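Local coordinates for putative Zn-dependent exopeptidase (Bacteroides vulgatus ATCC 8482, PDB 3GUX), which probably acts as a zinc-dependent aminopeptidase of peptidase family M28, removing residues one at a time from the amino-terminal ends of peptides, at residues A29-Q34 with I294-L299; K97-C102 with P149-D154; Y213-S218 with D267-D272. All blocks are in the same frame, centred on the assembly; numbering follows the deposited sequence.

The three contacts mark separate parts of one alpha/beta exopeptidase domain. Contact 2 pairs two parallel strands, 98-104 and 152-158, within the mixed sheet. Contact 3 reaches the same sheet at one of its two outermost strands, 265-269; the centres of contacts 2 and 3 are 21 Å apart, their nearest atoms about 7 Å. Contact 1 joins helix 26-37 to helix 296-311 and so brings together residues near the two ends of the chain, with both other contacts lying between its segments in sequence. Its centre is 23 Å from that of contact 2 and 20 Å from that of contact 3. A bound ethanediol, probably from the crystallisation liquor, lies about 4 Å from the Arg296 side chain.

Contact 1 of 3, residues A29-Q34 with I294-L299; sequences AYQYIQ and IDRNTL
Arg296 lays its guanidinium flat on the ring of Tyr30, a cation-pi stack that joins helix 26-37 to the start of helix 296-311 in this alpha/beta exopeptidase fold. Arg296 CZ stands 3.8 Å from the centroid of the Tyr30 ring, only 10° off the ring normal, and the two planes are 19° apart. The overlap is uneven: Arg296 NH2 comes to 3.4 Å from Tyr30 CD1, toward the rim, whereas Arg296 NH1, over the same face, lies nearest Tyr30 CE2 at the other rim. Tyr30 CG is anti to the backbone N (chi1 -172°), which sets CG, and the ring it carries, on the side of segment 294-299.

Round the same ring, Ile294 CG2 approaches Tyr30 CD2 at 3.8 Å, and the carbonyl O of Ile294 lies in the ring plane at its edge. Beside the stack the contact is apolar. Ile33 CD1 and Leu299 CD2 meet tip to tip at 3.7 Å, and the other leucine branch, CD1, packs against Tyr30 N and Tyr30 CB and also touches Ala29.

A second shell holds the stack in place. Arg296 NE forms a salt bridge with Asp27 OD1, about one turn before Tyr30 on the same helix; the acid probably fixes the rotation of the guanidinium and balances its charge. Ala29 and Tyr32 also touch helix 131-146, through Glu139. The start of helix 296-311 is tied down by Thr298 OG1, bonded to Gly207 O, and by Asp295 at the N-cap. There Asp295 OD1 takes Thr298 N at 3.2 Å through its anti lone pair, with a weak second bond from Asn297 N.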
loop_
_atom_site.group_PDB
_atom_site.type_symbol
_atom_site.label_atom_id
_atom_site.label_comp_id
_atom_site.label_asym_id
_atom_site.label_seq_id
_atom_site.Cartn_x
_atom_site.Cartn_y
_atom_site.Cartn_z
ATOM N N ALA A 29 6.722 12.613 1.090
ATOM C CA ALA A 29 5.481 11.820 1.201
ATOM C C ALA A 29 4.307 12.746 1.524
ATOM O O ALA A 29 3.251 12.621 0.943
ATOM C CB ALA A 29 5.598 10.677 2.245
ATOM N N TYR A 30 4.520 13.692 2.437
ATOM C CA TYR A 30 3.496 14.678 2.806
ATOM C C TYR A 30 2.984 15.440 1.581
ATOM O O TYR A 30 1.775 15.595 1.406
ATOM C CB TYR A 30 4.063 15.660 3.855
ATOM C CG TYR A 30 3.038 16.614 4.445
ATOM C CD1 TYR A 30 2.672 17.767 3.785
ATOM C CD2 TYR A 30 2.418 16.323 5.657
ATOM C CE1 TYR A 30 1.733 18.606 4.327
ATOM C CE2 TYR A 30 1.504 17.172 6.215
ATOM C CZ TYR A 30 1.157 18.298 5.550
ATOM O OH TYR A 30 0.212 19.142 6.090
ATOM N N GLN A 31 3.897 15.896 0.726
ATOM C CA GLN A 31 3.496 16.593 -0.486
ATOM C C GLN A 31 2.701 15.736 -1.485
ATOM O O GLN A 31 1.762 16.243 -2.132
ATOM C CB GLN A 31 4.722 17.215 -1.170
ATOM C CG GLN A 31 5.400 18.314 -0.339
ATOM C CD GLN A 31 4.445 19.406 0.144
ATOM O OE1 GLN A 31 4.624 19.922 1.242
ATOM N NE2 GLN A 31 3.426 19.747 -0.660
ATOM N N TYR A 32 3.061 14.453 -1.595
ATOM C CA TYR A 32 2.300 13.528 -2.453
ATOM C C TYR A 32 0.891 13.352 -1.885
ATOM O O TYR A 32 -0.047 13.206 -2.624
ATOM C CB TYR A 32 2.991 12.163 -2.630
ATOM C CG TYR A 32 4.392 12.231 -3.191
ATOM C CD1 TYR A 32 4.732 13.106 -4.233
ATOM C CD2 TYR A 32 5.377 11.389 -2.714
ATOM C CE1 TYR A 32 6.033 13.149 -4.737
ATOM C CE2 TYR A 32 6.657 11.422 -3.218
ATOM C CZ TYR A 32 6.972 12.302 -4.222
ATOM O OH TYR A 32 8.244 12.326 -4.690
ATOM N N ILE A 33 0.755 13.383 -0.563
ATOM C CA ILE A 33 -0.553 13.326 0.048
ATOM C C ILE A 33 -1.341 14.598 -0.278
ATOM O O ILE A 33 -2.512 14.515 -0.693
ATOM C CB ILE A 33 -0.485 13.090 1.558
ATOM C CG1 ILE A 33 0.140 11.710 1.807
ATOM C CG2 ILE A 33 -1.915 13.249 2.167
ATOM C CD1 ILE A 33 0.578 11.388 3.213
ATOM N N GLN A 34 -0.692 15.752 -0.131
ATOM C CA GLN A 34 -1.341 17.027 -0.390
ATOM C C GLN A 34 -1.795 17.156 -1.867
ATOM O O GLN A 34 -2.874 17.662 -2.136
ATOM C CB GLN A 34 -0.408 18.162 0.028
ATOM C CG GLN A 34 -0.996 19.556 -0.199
ATOM C CD GLN A 34 -2.180 19.818 0.686
ATOM O OE1 GLN A 34 -2.029 19.929 1.899
ATOM N NE2 GLN A 34 -3.375 19.892 0.092
ATOM N N ILE A 294 -2.834 14.755 9.347
ATOM C CA ILE A 294 -1.566 14.215 8.729
ATOM C C ILE A 294 -0.277 14.752 9.376
ATOM O O ILE A 294 -0.047 15.963 9.457
ATOM C CB ILE A 294 -1.447 14.385 7.187
ATOM C CG1 ILE A 294 -2.607 13.725 6.447
ATOM C CG2 ILE A 294 -0.162 13.747 6.661
ATOM C CD1 ILE A 294 -2.705 12.202 6.593
ATOM N N ASP A 295 0.585 13.827 9.788
ATOM C CA ASP A 295 1.752 14.165 10.592
ATOM C C ASP A 295 3.007 13.591 9.995
ATOM O O ASP A 295 3.080 12.381 9.762
ATOM C CB ASP A 295 1.500 13.638 12.014
ATOM C CG ASP A 295 2.599 13.969 12.967
ATOM O OD1 ASP A 295 3.630 13.307 12.927
ATOM O OD2 ASP A 295 2.416 14.847 13.826
ATOM N N ARG A 296 4.017 14.435 9.802
ATOM C CA ARG A 296 5.272 13.958 9.193
ATOM C C ARG A 296 6.021 12.882 10.003
ATOM O O ARG A 296 6.668 12.009 9.409
ATOM C CB ARG A 296 6.220 15.130 8.903
ATOM C CG ARG A 296 5.795 16.011 7.740
ATOM C CD ARG A 296 6.659 17.295 7.659
ATOM N NE ARG A 296 6.302 18.149 6.518
ATOM C CZ ARG A 296 5.255 18.951 6.496
ATOM N NH1 ARG A 296 4.428 19.011 7.539
ATOM N NH2 ARG A 296 4.996 19.668 5.405
ATOM N N ASN A 297 5.978 12.966 11.334
ATOM C CA ASN A 297 6.613 11.941 12.185
ATOM C C ASN A 297 5.983 10.540 11.982
ATOM O O ASN A 297 6.704 9.506 11.982
ATOM C CB ASN A 297 6.552 12.308 13.660
ATOM C CG ASN A 297 7.415 13.530 14.009
ATOM O OD1 ASN A 297 8.445 13.760 13.411
ATOM N ND2 ASN A 297 7.011 14.262 15.019
ATOM N N THR A 298 4.661 10.512 11.804
ATOM C CA THR A 298 3.946 9.261 11.592
ATOM C C THR A 298 4.336 8.703 10.242
ATOM O O THR A 298 4.642 7.531 10.125
ATOM C CB THR A 298 2.435 9.441 11.699
ATOM O OG1 THR A 298 2.129 10.010 12.971
ATOM C CG2 THR A 298 1.694 8.043 11.519
ATOM N N LEU A 299 4.362 9.551 9.219
ATOM C CA LEU A 299 4.773 9.121 7.876
ATOM C C LEU A 299 6.195 8.529 7.875
ATOM O O LEU A 299 6.452 7.490 7.248
ATOM C CB LEU A 299 4.664 10.308 6.885
ATOM C CG LEU A 299 3.280 10.898 6.644
ATOM C CD1 LEU A 299 3.380 12.119 5.719
ATOM C CD2 LEU A 299 2.336 9.853 6.056
#

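Contact 2 of 3, residues K97-C102 with P149-D154; sequences KRILLC and PALGID
The guanidinium of Arg98 has Gly152 CA and Ile153 N over one face and the carboxylate of Asp154 at its edge, across two neighbouring parallel strands of the central sheet. Strands 98-104 and 152-158 are joined through helix 131-146 as a beta-alpha-beta crossover. Gly152 CA is 3.8 Å above the guanidinium plane, toward its rim; with no side chain at Gly152, the flat group can lie over the backbone.

Arg98 grips the acid side-on with two nitrogens. Arg98 NE reaches Asp154 OD2 at 2.7 Å on the syn side, and Arg98 NH2 reaches Asp154 OD1 at 2.8 Å from above the carboxylate plane, since the two flat groups are turned 36° apart. A bend at chi3 (71°) swings NE toward the acid. Both charges are buried and have further partners: Arg98 NH1 bonds to Lys92 O and Ser95 O, and Asp154 OD2 to Tyr194 OH.

On the face that carries Ile99 and Ile153, Ile99 CD1 is touched by Leu151 CD2 at 3.6 Å, from the loop before strand 152-158, and Ile153 CG2 by Leu101 CD1 at 3.8 Å. Leu101 and Ile153 are covered by helices 131-146 and 296-311 (Ile140, Ile144 and Ile310), whereas Ile99 and Leu151 both meet Arg197.

The backbones are in register, Arg98 opposite Gly152 and Leu100 opposite Asp154. Ile99 bonds from both ends, its N to Gly152 O and its O to Asp154 N, and Leu101 N meets Asp154 O at 2.7 Å. At the other end of the ladder, Lys97 O accepts from Gly152 N at 3.0 Å and also from Ser95 OG.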
loop_
_atom_site.group_PDB
_atom_site.type_symbol
_atom_site.label_atom_id
_atom_site.label_comp_id
_atom_site.label_asym_id
_atom_site.label_seq_id
_atom_site.Cartn_x
_atom_site.Cartn_y
_atom_site.Cartn_z
ATOM N N LYS A 97 11.733 -13.397 -7.039
ATOM C CA LYS A 97 11.705 -13.026 -5.617
ATOM C C LYS A 97 11.173 -11.584 -5.479
ATOM O O LYS A 97 11.857 -10.644 -5.895
ATOM C CB LYS A 97 13.096 -13.115 -4.974
ATOM C CG LYS A 97 13.772 -14.484 -4.946
ATOM C CD LYS A 97 15.020 -14.383 -4.040
ATOM C CE LYS A 97 15.851 -15.647 -3.995
ATOM N NZ LYS A 97 16.906 -15.524 -2.950
ATOM N N ARG A 98 9.978 -11.401 -4.894
ATOM C CA ARG A 98 9.357 -10.048 -4.765
ATOM C C ARG A 98 8.583 -9.779 -3.474
ATOM O O ARG A 98 8.113 -10.705 -2.811
ATOM C CB ARG A 98 8.365 -9.799 -5.909
ATOM C CG ARG A 98 8.788 -10.302 -7.266
ATOM C CD ARG A 98 7.772 -10.002 -8.331
ATOM N NE ARG A 98 7.683 -8.590 -8.680
ATOM C CZ ARG A 98 8.596 -7.918 -9.388
ATOM N NH1 ARG A 98 9.721 -8.494 -9.815
ATOM N NH2 ARG A 98 8.397 -6.629 -9.652
ATOM N N ILE A 99 8.453 -8.493 -3.131
ATOM C CA ILE A 99 7.611 -8.051 -2.017
ATOM C C ILE A 99 6.514 -7.157 -2.604
ATOM O O ILE A 99 6.778 -6.300 -3.449
ATOM C CB ILE A 99 8.347 -7.286 -0.903
ATOM C CG1 ILE A 99 9.513 -8.100 -0.330
ATOM C CG2 ILE A 99 7.326 -6.880 0.200
ATOM C CD1 ILE A 99 9.138 -9.477 0.237
ATOM N N LEU A 100 5.271 -7.396 -2.204
ATOM C CA LEU A 100 4.157 -6.560 -2.669
ATOM C C LEU A 100 3.919 -5.445 -1.679
ATOM O O LEU A 100 3.885 -5.697 -0.493
ATOM C CB LEU A 100 2.865 -7.372 -2.809
ATOM C CG LEU A 100 1.569 -6.600 -3.100
ATOM C CD1 LEU A 100 1.669 -5.743 -4.351
ATOM C CD2 LEU A 100 0.473 -7.581 -3.216
ATOM N N LEU A 101 3.752 -4.223 -2.172
ATOM C CA LEU A 101 3.401 -3.088 -1.348
ATOM C C LEU A 101 2.132 -2.506 -1.949
ATOM O O LEU A 101 2.101 -2.239 -3.140
ATOM C CB LEU A 101 4.481 -2.010 -1.340
ATOM C CG LEU A 101 5.868 -2.380 -0.815
ATOM C CD1 LEU A 101 6.762 -1.141 -0.831
ATOM C CD2 LEU A 101 5.792 -2.977 0.589
ATOM N N CYS A 102 1.110 -2.273 -1.137
ATOM C CA CYS A 102 -0.156 -1.767 -1.662
ATOM C C CYS A 102 -0.927 -0.844 -0.726
ATOM O O CYS A 102 -0.652 -0.740 0.480
ATOM C CB CYS A 102 -1.014 -2.956 -2.081
ATOM S SG CYS A 102 -1.282 -4.166 -0.794
ATOM N N PRO A 149 16.399 -2.149 -3.977
ATOM C CA PRO A 149 16.711 -3.257 -3.073
ATOM C C PRO A 149 16.961 -4.560 -3.847
ATOM O O PRO A 149 16.813 -4.586 -5.065
ATOM C CB PRO A 149 15.456 -3.356 -2.197
ATOM C CG PRO A 149 14.405 -2.772 -2.979
ATOM C CD PRO A 149 15.008 -1.706 -3.818
ATOM N N ALA A 150 17.341 -5.623 -3.144
ATOM C CA ALA A 150 17.709 -6.898 -3.776
ATOM C C ALA A 150 16.532 -7.549 -4.476
ATOM O O ALA A 150 16.645 -7.917 -5.645
ATOM C CB ALA A 150 18.307 -7.845 -2.742
ATOM N N LEU A 151 15.411 -7.683 -3.764
ATOM C CA LEU A 151 14.190 -8.266 -4.328
ATOM C C LEU A 151 13.463 -7.273 -5.210
ATOM O O LEU A 151 13.684 -6.071 -5.100
ATOM C CB LEU A 151 13.205 -8.715 -3.236
ATOM C CG LEU A 151 13.336 -10.098 -2.600
ATOM C CD1 LEU A 151 14.645 -10.311 -1.877
ATOM C CD2 LEU A 151 12.138 -10.290 -1.655
ATOM N N GLY A 152 12.604 -7.783 -6.091
ATOM C CA GLY A 152 11.740 -6.936 -6.917
ATOM C C GLY A 152 10.639 -6.387 -6.021
ATOM O O GLY A 152 10.207 -7.061 -5.094
ATOM N N ILE A 153 10.230 -5.142 -6.245
ATOM C CA ILE A 153 9.141 -4.546 -5.484
ATOM C C ILE A 153 7.999 -4.210 -6.444
ATOM O O ILE A 153 8.236 -3.771 -7.576
ATOM C CB ILE A 153 9.560 -3.262 -4.731
ATOM C CG1 ILE A 153 10.783 -3.500 -3.820
ATOM C CG2 ILE A 153 8.383 -2.722 -3.934
ATOM C CD1 ILE A 153 10.625 -4.604 -2.776
ATOM N N ASP A 154 6.776 -4.500 -6.007
ATOM C CA ASP A 154 5.572 -4.097 -6.716
ATOM C C ASP A 154 4.797 -3.134 -5.840
ATOM O O ASP A 154 4.525 -3.441 -4.676
ATOM C CB ASP A 154 4.680 -5.290 -7.020
ATOM C CG ASP A 154 5.351 -6.271 -7.912
ATOM O OD1 ASP A 154 5.752 -5.901 -9.035
ATOM O OD2 ASP A 154 5.520 -7.418 -7.476
#

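Contact 3 of 3, residues Y213-S218 with D267-D272; sequences YYEGYS and DIINYD
Ser218 turns its OG anti to the carbonyl carbon (chi1 -58°), where it meets Asp267 N at 2.7 Å in a nearly straight bond. Glu215 has CG anti to the backbone N and a bend at chi2 (-82°) that sets CD, and so the carboxylate, near the N-H groups of the following turn. Its carboxylate caps that turn: OE1 accepts Ser218 N and, at 2.8 Å, Ser218 OG, while Tyr217 N comes to OE2 from above the carboxylate plane. The serine hydroxyl thus donates to Glu215 OE1 and accepts from the backbone N-H of Asp267. His254 NE2 also bonds to Glu215 OE1, and Thr250 N to OE2. An alanine in place of Glu215 would probably leave Tyr217 N, Ser218 N, Thr250 N and His254 NE2 without this acceptor, and the Ser218 hydroxyl without the partner that orients its proton.

The backbones of 213-215 and 267-269 pair through waters, not directly. Water 1 bridges Tyr213 O, at 2.6 Å, to Asp267 O and Ile269 N; water 2 links Tyr213 N to Ile269 O; water 3 joins Glu215 N to Asp267 O.

Beyond them, in a T-shaped pair, the edge of Tyr271 points at the face of Tyr213, with centroids 5.3 Å apart and planes at 68°; Tyr271 CD2 stands 3.7 Å above the Tyr213 ring plane, toward the rim.

The contact links the turn into helix 218-221 to strand 265-269, an edge strand of the sheet. Ile268 bonds through its backbone to strand 198-203 and packs on helix 223-236, while Ser218 and Asp267 both touch His254 at the start of helix 253-260.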
loop_
_atom_site.group_PDB
_atom_site.type_symbol
_atom_site.label_atom_id
_atom_site.label_comp_id
_atom_site.label_asym_id
_atom_site.label_seq_id
_atom_site.Cartn_x
_atom_site.Cartn_y
_atom_site.Cartn_z
ATOM N N TYR A 213 -1.570 -1.576 15.459
ATOM C CA TYR A 213 -1.630 -2.775 16.264
ATOM C C TYR A 213 -1.523 -3.994 15.356
ATOM O O TYR A 213 -1.647 -3.859 14.121
ATOM C CB TYR A 213 -2.951 -2.797 17.059
ATOM C CG TYR A 213 -2.907 -2.005 18.340
ATOM C CD1 TYR A 213 -2.816 -0.632 18.318
ATOM C CD2 TYR A 213 -2.954 -2.642 19.584
ATOM C CE1 TYR A 213 -2.763 0.094 19.477
ATOM C CE2 TYR A 213 -2.910 -1.911 20.758
ATOM C CZ TYR A 213 -2.811 -0.535 20.682
ATOM O OH TYR A 213 -2.751 0.240 21.809
ATOM N N TYR A 214 -1.290 -5.174 15.952
ATOM C CA TYR A 214 -1.344 -6.404 15.171
ATOM C C TYR A 214 -2.792 -6.524 14.742
ATOM O O TYR A 214 -3.678 -6.701 15.583
ATOM C CB TYR A 214 -0.941 -7.653 15.943
ATOM C CG TYR A 214 0.506 -7.770 16.363
ATOM C CD1 TYR A 214 1.548 -7.346 15.541
ATOM C CD2 TYR A 214 0.827 -8.418 17.539
ATOM C CE1 TYR A 214 2.862 -7.483 15.935
ATOM C CE2 TYR A 214 2.127 -8.584 17.922
ATOM C CZ TYR A 214 3.142 -8.115 17.126
ATOM O OH TYR A 214 4.436 -8.295 17.531
ATOM N N GLU A 215 -3.035 -6.352 13.442
ATOM C CA GLU A 215 -4.380 -6.443 12.890
ATOM C C GLU A 215 -4.788 -7.906 12.843
ATOM O O GLU A 215 -3.965 -8.782 12.482
ATOM C CB GLU A 215 -4.429 -5.763 11.520
ATOM C CG GLU A 215 -5.820 -5.704 10.887
ATOM C CD GLU A 215 -6.199 -7.000 10.183
ATOM O OE1 GLU A 215 -5.321 -7.630 9.556
ATOM O OE2 GLU A 215 -7.375 -7.390 10.243
ATOM N N GLY A 216 -6.047 -8.164 13.217
ATOM C CA GLY A 216 -6.559 -9.530 13.370
ATOM C C GLY A 216 -6.335 -10.514 12.237
ATOM O O GLY A 216 -5.826 -11.613 12.473
ATOM N N TYR A 217 -6.753 -10.157 11.021
ATOM C CA TYR A 217 -6.586 -11.053 9.867
ATOM C C TYR A 217 -5.095 -11.277 9.570
ATOM O O TYR A 217 -4.651 -12.440 9.412
ATOM C CB TYR A 217 -7.357 -10.557 8.644
ATOM C CG TYR A 217 -7.384 -11.552 7.516
ATOM C CD1 TYR A 217 -8.393 -12.507 7.423
ATOM C CD2 TYR A 217 -6.395 -11.544 6.540
ATOM C CE1 TYR A 217 -8.394 -13.458 6.382
ATOM C CE2 TYR A 217 -6.382 -12.458 5.507
ATOM C CZ TYR A 217 -7.390 -13.396 5.415
ATOM O OH TYR A 217 -7.329 -14.287 4.375
ATOM N N SER A 218 -4.327 -10.191 9.549
ATOM C CA SER A 218 -2.880 -10.271 9.345
ATOM C C SER A 218 -2.203 -11.221 10.371
ATOM O O SER A 218 -1.334 -11.995 10.006
ATOM C CB SER A 218 -2.221 -8.883 9.426
ATOM O OG SER A 218 -2.750 -7.934 8.460
ATOM N N ASP A 267 -1.653 -5.898 7.011
ATOM C CA ASP A 267 -2.267 -4.583 7.008
ATOM C C ASP A 267 -1.656 -3.699 8.123
ATOM O O ASP A 267 -1.719 -4.067 9.309
ATOM C CB ASP A 267 -3.785 -4.727 7.182
ATOM C CG ASP A 267 -4.556 -3.462 6.833
ATOM O OD1 ASP A 267 -3.958 -2.447 6.358
ATOM O OD2 ASP A 267 -5.790 -3.482 7.033
ATOM N N ILE A 268 -1.021 -2.578 7.734
ATOM C CA ILE A 268 -0.514 -1.560 8.658
ATOM C C ILE A 268 -1.613 -0.505 8.610
ATOM O O ILE A 268 -1.704 0.216 7.616
ATOM C CB ILE A 268 0.860 -0.956 8.238
ATOM C CG1 ILE A 268 1.906 -2.081 8.049
ATOM C CG2 ILE A 268 1.297 0.124 9.236
ATOM C CD1 ILE A 268 3.331 -1.565 7.602
ATOM N N ILE A 269 -2.436 -0.458 9.663
ATOM C CA ILE A 269 -3.653 0.345 9.720
ATOM C C ILE A 269 -3.827 0.953 11.113
ATOM O O ILE A 269 -3.641 0.283 12.113
ATOM C CB ILE A 269 -4.906 -0.490 9.304
ATOM C CG1 ILE A 269 -6.195 0.368 9.270
ATOM C CG2 ILE A 269 -5.046 -1.759 10.184
ATOM C CD1 ILE A 269 -7.413 -0.315 8.561
ATOM N N ASN A 270 -4.113 2.260 11.171
ATOM C CA ASN A 270 -4.323 2.903 12.444
ATOM C C ASN A 270 -5.534 2.311 13.195
ATOM O O ASN A 270 -6.596 2.119 12.594
ATOM C CB ASN A 270 -4.487 4.419 12.270
ATOM C CG ASN A 270 -4.623 5.122 13.595
ATOM O OD1 ASN A 270 -3.866 4.860 14.544
ATOM N ND2 ASN A 270 -5.604 5.994 13.687
ATOM N N TYR A 271 -5.346 2.012 14.484
ATOM C CA TYR A 271 -6.345 1.487 15.392
ATOM C C TYR A 271 -6.372 2.353 16.663
ATOM O O TYR A 271 -5.318 2.519 17.341
ATOM C CB TYR A 271 -5.993 0.035 15.753
ATOM C CG TYR A 271 -6.915 -0.572 16.757
ATOM C CD1 TYR A 271 -8.213 -0.930 16.400
ATOM C CD2 TYR A 271 -6.493 -0.816 18.072
ATOM C CE1 TYR A 271 -9.084 -1.497 17.328
ATOM C CE2 TYR A 271 -7.356 -1.384 18.999
ATOM C CZ TYR A 271 -8.652 -1.723 18.614
ATOM O OH TYR A 271 -9.523 -2.284 19.514
ATOM N N ASP A 272 -7.546 2.906 16.983
ATOM C CA ASP A 272 -7.720 3.787 18.149
ATOM C C ASP A 272 -7.692 3.008 19.454
ATOM O O ASP A 272 -8.608 2.235 19.717
ATOM C CB ASP A 272 -9.038 4.569 18.038
HETATM O O HOH W 1 -1.885 -2.618 11.811
HETATM O O HOH W 2 -4.021 -1.833 13.753
HETATM O O HOH W 3 -0.896 -5.958 11.279
#